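Local coordinates for protein putative N-acetylmuramoyl-L-alanine amidase (Neisseria meningitidis MC58, PDB 3CZX) that probably hydrolyses, as a zinc-dependent amidase, the link between N-acetylmuramoyl residues and L-amino acids in cell-wall glycopeptides, at residues I6-H12 with V73-H78; A64-R69 with Y136-G141. All coordinates share one frame; numbering follows the deposited sequence.

Contact 1 (I6-H12 with V73-H78); sequences ICLTAGH and VAIEFH. With ZN (zinc ion), chain E.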
loop_
_atom_site.group_PDB
_atom_site.type_symbol
_atom_site.label_atom_id
_atom_site.label_comp_id
_atom_site.label_asym_id
_atom_site.label_seq_id
_atom_site.Cartn_x
_atom_site.Cartn_y
_atom_site.Cartn_z
ATOM N N ILE A 6 7.764 18.589 -5.192
ATOM C CA ILE A 6 7.774 17.845 -3.937
ATOM C C ILE A 6 8.669 16.634 -4.170
ATOM O O ILE A 6 8.459 15.908 -5.146
ATOM C CB ILE A 6 6.368 17.369 -3.586
ATOM C CG1 ILE A 6 5.419 18.560 -3.398
ATOM C CG2 ILE A 6 6.358 16.530 -2.298
ATOM C CD1 ILE A 6 4.064 18.337 -3.948
ATOM N N CYS A 7 9.631 16.407 -3.295
ATOM C CA CYS A 7 10.497 15.229 -3.338
ATOM C C CYS A 7 10.073 14.302 -2.208
ATOM O O CYS A 7 9.968 14.733 -1.064
ATOM C CB CYS A 7 11.978 15.617 -3.182
ATOM S SG CYS A 7 13.125 14.249 -2.927
ATOM N N LEU A 8 9.773 13.047 -2.540
ATOM C CA LEU A 8 9.470 12.041 -1.543
ATOM C C LEU A 8 10.365 10.825 -1.730
ATOM O O LEU A 8 10.405 10.269 -2.856
ATOM C CB LEU A 8 8.014 11.589 -1.683
ATOM C CG LEU A 8 6.909 12.638 -1.539
ATOM C CD1 LEU A 8 5.558 11.990 -1.731
ATOM C CD2 LEU A 8 6.914 13.396 -0.175
ATOM N N THR A 9 11.043 10.395 -0.668
ATOM C CA THR A 9 11.820 9.156 -0.737
ATOM C C THR A 9 11.526 8.263 0.425
ATOM O O THR A 9 10.826 8.656 1.345
ATOM C CB THR A 9 13.321 9.492 -0.838
ATOM O OG1 THR A 9 13.737 10.185 0.326
ATOM C CG2 THR A 9 13.555 10.385 -2.095
ATOM N N ALA A 10 12.019 7.018 0.352
ATOM C CA ALA A 10 11.820 6.018 1.405
ATOM C C ALA A 10 13.172 5.670 1.982
ATOM O O ALA A 10 14.148 5.490 1.248
ATOM C CB ALA A 10 11.120 4.718 0.853
ATOM N N GLY A 11 13.234 5.530 3.294
ATOM C CA GLY A 11 14.443 5.040 3.928
ATOM C C GLY A 11 14.635 3.558 3.722
ATOM O O GLY A 11 13.674 2.794 3.594
ATOM N N HIS A 12 15.900 3.162 3.712
ATOM C CA HIS A 12 16.296 1.754 3.769
ATOM C C HIS A 12 15.966 0.958 2.503
ATOM O O HIS A 12 15.370 1.476 1.556
ATOM C CB HIS A 12 15.705 1.099 5.017
ATOM C CG HIS A 12 16.002 1.845 6.281
ATOM N ND1 HIS A 12 17.242 1.818 6.889
ATOM C CD2 HIS A 12 15.230 2.656 7.041
ATOM C CE1 HIS A 12 17.212 2.566 7.978
ATOM N NE2 HIS A 12 15.999 3.076 8.099
ATOM N N VAL A 73 9.869 21.133 -1.093
ATOM C CA VAL A 73 9.914 20.350 0.134
ATOM C C VAL A 73 10.395 18.938 -0.235
ATOM O O VAL A 73 10.054 18.444 -1.299
ATOM C CB VAL A 73 8.556 20.340 0.860
ATOM C CG1 VAL A 73 7.503 19.626 0.046
ATOM C CG2 VAL A 73 8.725 19.749 2.271
ATOM N N ALA A 74 11.225 18.344 0.625
ATOM C CA ALA A 74 11.771 17.007 0.427
ATOM C C ALA A 74 11.611 16.221 1.713
ATOM O O ALA A 74 12.078 16.656 2.761
ATOM C CB ALA A 74 13.246 17.044 0.041
ATOM N N ILE A 75 10.953 15.059 1.629
ATOM C CA ILE A 75 10.638 14.229 2.783
ATOM C C ILE A 75 11.073 12.787 2.553
ATOM O O ILE A 75 10.714 12.184 1.505
ATOM C CB ILE A 75 9.093 14.222 3.029
ATOM C CG1 ILE A 75 8.574 15.649 3.232
ATOM C CG2 ILE A 75 8.765 13.365 4.242
ATOM C CD1 ILE A 75 7.094 15.850 2.894
ATOM N N GLU A 76 11.861 12.244 3.467
ATOM C CA GLU A 76 12.181 10.823 3.472
ATOM C C GLU A 76 11.497 10.121 4.636
ATOM O O GLU A 76 11.688 10.475 5.811
ATOM C CB GLU A 76 13.696 10.572 3.535
ATOM C CG GLU A 76 13.987 9.112 3.362
ATOM C CD GLU A 76 15.394 8.830 3.054
ATOM O OE1 GLU A 76 16.146 8.583 4.024
ATOM O OE2 GLU A 76 15.730 8.845 1.850
ATOM N N PHE A 77 10.694 9.116 4.320
ATOM C CA PHE A 77 9.897 8.436 5.309
ATOM C C PHE A 77 10.711 7.327 5.988
ATOM O O PHE A 77 11.380 6.529 5.329
ATOM C CB PHE A 77 8.608 7.854 4.688
ATOM C CG PHE A 77 7.679 8.899 4.131
ATOM C CD1 PHE A 77 6.744 9.539 4.924
ATOM C CD2 PHE A 77 7.744 9.229 2.804
ATOM C CE1 PHE A 77 5.886 10.495 4.365
ATOM C CE2 PHE A 77 6.900 10.213 2.231
ATOM C CZ PHE A 77 5.995 10.834 3.025
ATOM N N HIS A 78 10.645 7.348 7.298
ATOM C CA HIS A 78 11.283 6.374 8.187
ATOM C C HIS A 78 10.316 6.004 9.294
ATOM O O HIS A 78 9.257 6.621 9.424
ATOM C CB HIS A 78 12.493 7.001 8.861
ATOM C CG HIS A 78 13.689 7.115 7.980
ATOM N ND1 HIS A 78 14.764 6.252 8.078
ATOM C CD2 HIS A 78 13.972 7.957 6.959
ATOM C CE1 HIS A 78 15.640 6.540 7.131
ATOM N NE2 HIS A 78 15.193 7.578 6.450
HETATM ZN ZN ZN E . 15.259 4.624 9.462
HETATM O O HOH W 1 17.371 5.223 10.133
HETATM O O HOH W 2 14.770 5.746 11.300
#
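Thr9 turns its hydroxyl across the sheet face onto the Glu76 side chain, where OG1 gives a hydrogen bond to OE2 (2.8 Å) and also rests against CB and CG. The hydroxyl sits between backbone N and carbonyl carbon (chi1 62°), which aims it at the neighbouring strand, and it reaches OE2 on the anti side, a little out of the carboxylate plane. Glu76 OE1 accepts a hydrogen bond from His78 NE2, 2.8 Å away and nearly in the plane of the imidazole, and also takes part in a salt bridge with Arg133. The strands that carry them, 6-10 and 73-77, run parallel, joined by backbone bonds such as Cys7 N to Val73 O, and Gly11 N continues the pattern to Phe77 O at 2.9 Å. On the other face the apolar branches lie side by side, Leu8 CD2 to Ile75 CD1 3.9 Å. Beyond Ala10, Gly11 CA lies over the face of the His78 ring, a CH-pi contact, 4.0 Å from its centroid. The His12 and His78 side chains then cross at about a right angle, and His12 NE2 and His78 ND1 each bind the zinc ion at 2.2 Å; Glu26 and two waters complete the site. Neighbouring parallel strands of the mixed sheet thus bring zinc ligands together near their C-terminal ends. With NE2 bonded to Glu76 OE1, His78 turns ND1 to the zinc ion; carboxylate and metal together fix the ring's rotation, and this His-carboxylate bond would probably make the imidazole a stronger ligand.

Contact 2 (A64-R69 with Y136-G141); sequences AVKLIR and YAQAGG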
loop_
_atom_site.group_PDB
_atom_site.type_symbol
_atom_site.label_atom_id
_atom_site.label_comp_id
_atom_site.label_asym_id
_atom_site.label_seq_id
_atom_site.Cartn_x
_atom_site.Cartn_y
_atom_site.Cartn_z
ATOM N N ALA A 64 20.303 11.768 -3.581
ATOM C CA ALA A 64 19.206 12.302 -2.775
ATOM C C ALA A 64 19.363 13.805 -2.606
ATOM O O ALA A 64 18.400 14.569 -2.776
ATOM C CB ALA A 64 19.165 11.613 -1.409
ATOM N N VAL A 65 20.583 14.222 -2.278
ATOM C CA VAL A 65 20.867 15.631 -2.014
ATOM C C VAL A 65 20.633 16.480 -3.245
ATOM O O VAL A 65 20.133 17.607 -3.146
ATOM C CB VAL A 65 22.301 15.821 -1.498
ATOM C CG1 VAL A 65 22.710 17.302 -1.530
ATOM C CG2 VAL A 65 22.425 15.237 -0.080
ATOM N N LYS A 66 20.980 15.941 -4.413
ATOM C CA LYS A 66 20.670 16.615 -5.658
ATOM C C LYS A 66 19.161 16.866 -5.775
ATOM O O LYS A 66 18.743 17.950 -6.201
ATOM C CB LYS A 66 21.181 15.800 -6.850
ATOM C CG LYS A 66 20.990 16.487 -8.196
ATOM C CD LYS A 66 21.884 15.846 -9.282
ATOM C CE LYS A 66 21.664 16.477 -10.665
ATOM N NZ LYS A 66 22.350 15.687 -11.738
ATOM N N LEU A 67 18.351 15.874 -5.390
ATOM C CA LEU A 67 16.876 16.002 -5.430
ATOM C C LEU A 67 16.392 17.003 -4.393
ATOM O O LEU A 67 15.470 17.774 -4.650
ATOM C CB LEU A 67 16.167 14.657 -5.161
ATOM C CG LEU A 67 15.986 13.646 -6.285
ATOM C CD1 LEU A 67 15.102 12.501 -5.815
ATOM C CD2 LEU A 67 15.386 14.337 -7.482
ATOM N N ILE A 68 16.991 16.975 -3.209
ATOM C CA ILE A 68 16.599 17.927 -2.155
ATOM C C ILE A 68 16.804 19.339 -2.686
ATOM O O ILE A 68 15.909 20.189 -2.609
ATOM C CB ILE A 68 17.409 17.751 -0.870
ATOM C CG1 ILE A 68 17.128 16.384 -0.238
ATOM C CG2 ILE A 68 17.066 18.855 0.105
ATOM C CD1 ILE A 68 18.072 16.033 0.881
ATOM N N ARG A 69 17.978 19.573 -3.268
ATOM C CA ARG A 69 18.317 20.909 -3.750
ATOM C C ARG A 69 17.363 21.378 -4.843
ATOM O O ARG A 69 17.020 22.556 -4.898
ATOM C CB ARG A 69 19.778 20.971 -4.233
ATOM C CG ARG A 69 20.811 21.091 -3.109
ATOM C CD ARG A 69 20.785 22.489 -2.462
ATOM N NE ARG A 69 19.700 22.587 -1.487
ATOM C CZ ARG A 69 19.831 22.434 -0.166
ATOM N NH1 ARG A 69 21.025 22.223 0.394
ATOM N NH2 ARG A 69 18.747 22.521 0.612
ATOM N N TYR A 136 20.795 13.691 5.215
ATOM C CA TYR A 136 19.605 14.105 4.435
ATOM C C TYR A 136 18.941 15.308 5.098
ATOM O O TYR A 136 18.594 16.277 4.426
ATOM C CB TYR A 136 18.625 12.926 4.367
ATOM C CG TYR A 136 17.428 13.026 3.433
ATOM C CD1 TYR A 136 17.408 12.332 2.217
ATOM C CD2 TYR A 136 16.276 13.715 3.806
ATOM C CE1 TYR A 136 16.298 12.378 1.367
ATOM C CE2 TYR A 136 15.197 13.795 2.965
ATOM C CZ TYR A 136 15.191 13.107 1.750
ATOM O OH TYR A 136 14.091 13.112 0.921
ATOM N N ALA A 137 18.795 15.230 6.416
ATOM C CA ALA A 137 18.256 16.339 7.217
ATOM C C ALA A 137 19.187 17.552 7.161
ATOM O O ALA A 137 18.743 18.674 6.915
ATOM C CB ALA A 137 18.016 15.892 8.683
ATOM N N GLN A 138 20.487 17.321 7.364
ATOM C CA GLN A 138 21.480 18.419 7.268
ATOM C C GLN A 138 21.468 19.131 5.925
ATOM O O GLN A 138 21.668 20.370 5.847
ATOM C CB GLN A 138 22.881 17.909 7.610
ATOM C CG GLN A 138 22.986 17.475 9.056
ATOM C CD GLN A 138 24.288 16.768 9.385
ATOM O OE1 GLN A 138 24.910 16.129 8.518
ATOM N NE2 GLN A 138 24.694 16.852 10.652
ATOM N N ALA A 139 21.204 18.374 4.853
ATOM C CA ALA A 139 21.165 18.937 3.504
ATOM C C ALA A 139 19.893 19.718 3.208
ATOM O O ALA A 139 19.756 20.255 2.114
ATOM C CB ALA A 139 21.352 17.838 2.483
ATOM N N GLY A 140 18.956 19.760 4.163
ATOM C CA GLY A 140 17.694 20.468 3.994
ATOM C C GLY A 140 16.498 19.606 3.601
ATOM O O GLY A 140 15.436 20.113 3.246
ATOM N N GLY A 141 16.670 18.296 3.659
ATOM C CA GLY A 141 15.540 17.383 3.561
ATOM C C GLY A 141 14.944 17.189 4.949
ATOM O O GLY A 141 15.546 17.566 5.962
#
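Ile68 carries the largest share of the buried surface, wedged between the Tyr136 ring and the turn that follows it. Its CG1 branch stands anti to the carbonyl carbon (chi1 -65°) and extends to put CD1 over the middle of the ring, 3.9 Å from the centroid and only 5° from the ring normal, a well-centred CH-pi contact. Ile68 CD1 also touches Tyr136 O, 3.6 Å away. The second branch, Ile68 CG2, lies against the peptide that joins Gly140 to Gly141, 3.6 Å from Gly141 N.

Ala139, the next most covered residue, points its methyl at helix 61-69, where Ala139 CB meets Val65 CG2 at 3.8 Å and touches Ile68 CD1 as well. Its carbonyl oxygen faces the end of Arg69, whose chain bends at chi2 and chi3 and brings NH1 and NH2 each to 2.9 Å from Ala139 O, an approach oblique to the guanidinium plane. Gly140 follows with positive phi (99°) and closes the helix in a Schellman motif, Gly141 N bonding back to Tyr136 O and Gly140 N to Ala137 O. Tyr136 O is therefore engaged by the amide of Gly141 while Ile68 CD1 packs on it.

At the other end of the contact Ala64 CB approaches the Tyr136 ring obliquely, 4.1 Å from CE1, and the phenol hydroxyl goes on to Thr9. Helix 61-69 thus packs against the C-terminal end of helix 134-138 and the turn leading into strand 142-145, with Ile68 and Tyr136 both resting on Ala74 of strand 73-77 and Tyr136 reaching Val143 of strand 142-145.

Overall arrangement
Contact 1 lies in the core of the mixed sheet and opens onto the zinc site; contact 2 packs over it on the face that carries Cys7, Thr9, Ala74 and Glu76, the two centres about 10 Å apart. Tyr136 joins them: its OH is 3.0 Å from Thr9 OG1, probably a hydrogen bond, and its CZ lies 3.4 Å from Glu76 CB. Cys7 SG also packs on Leu67 CB at 3.8 Å. The nearest atom of the Tyr136 side chain is about 10 Å from the zinc ion; it touches Glu76, the second-shell partner of His78, and Thr9, which holds Glu76. Along the chain the segments alternate, helix 61-69 leading through a short connection into strand 73-77.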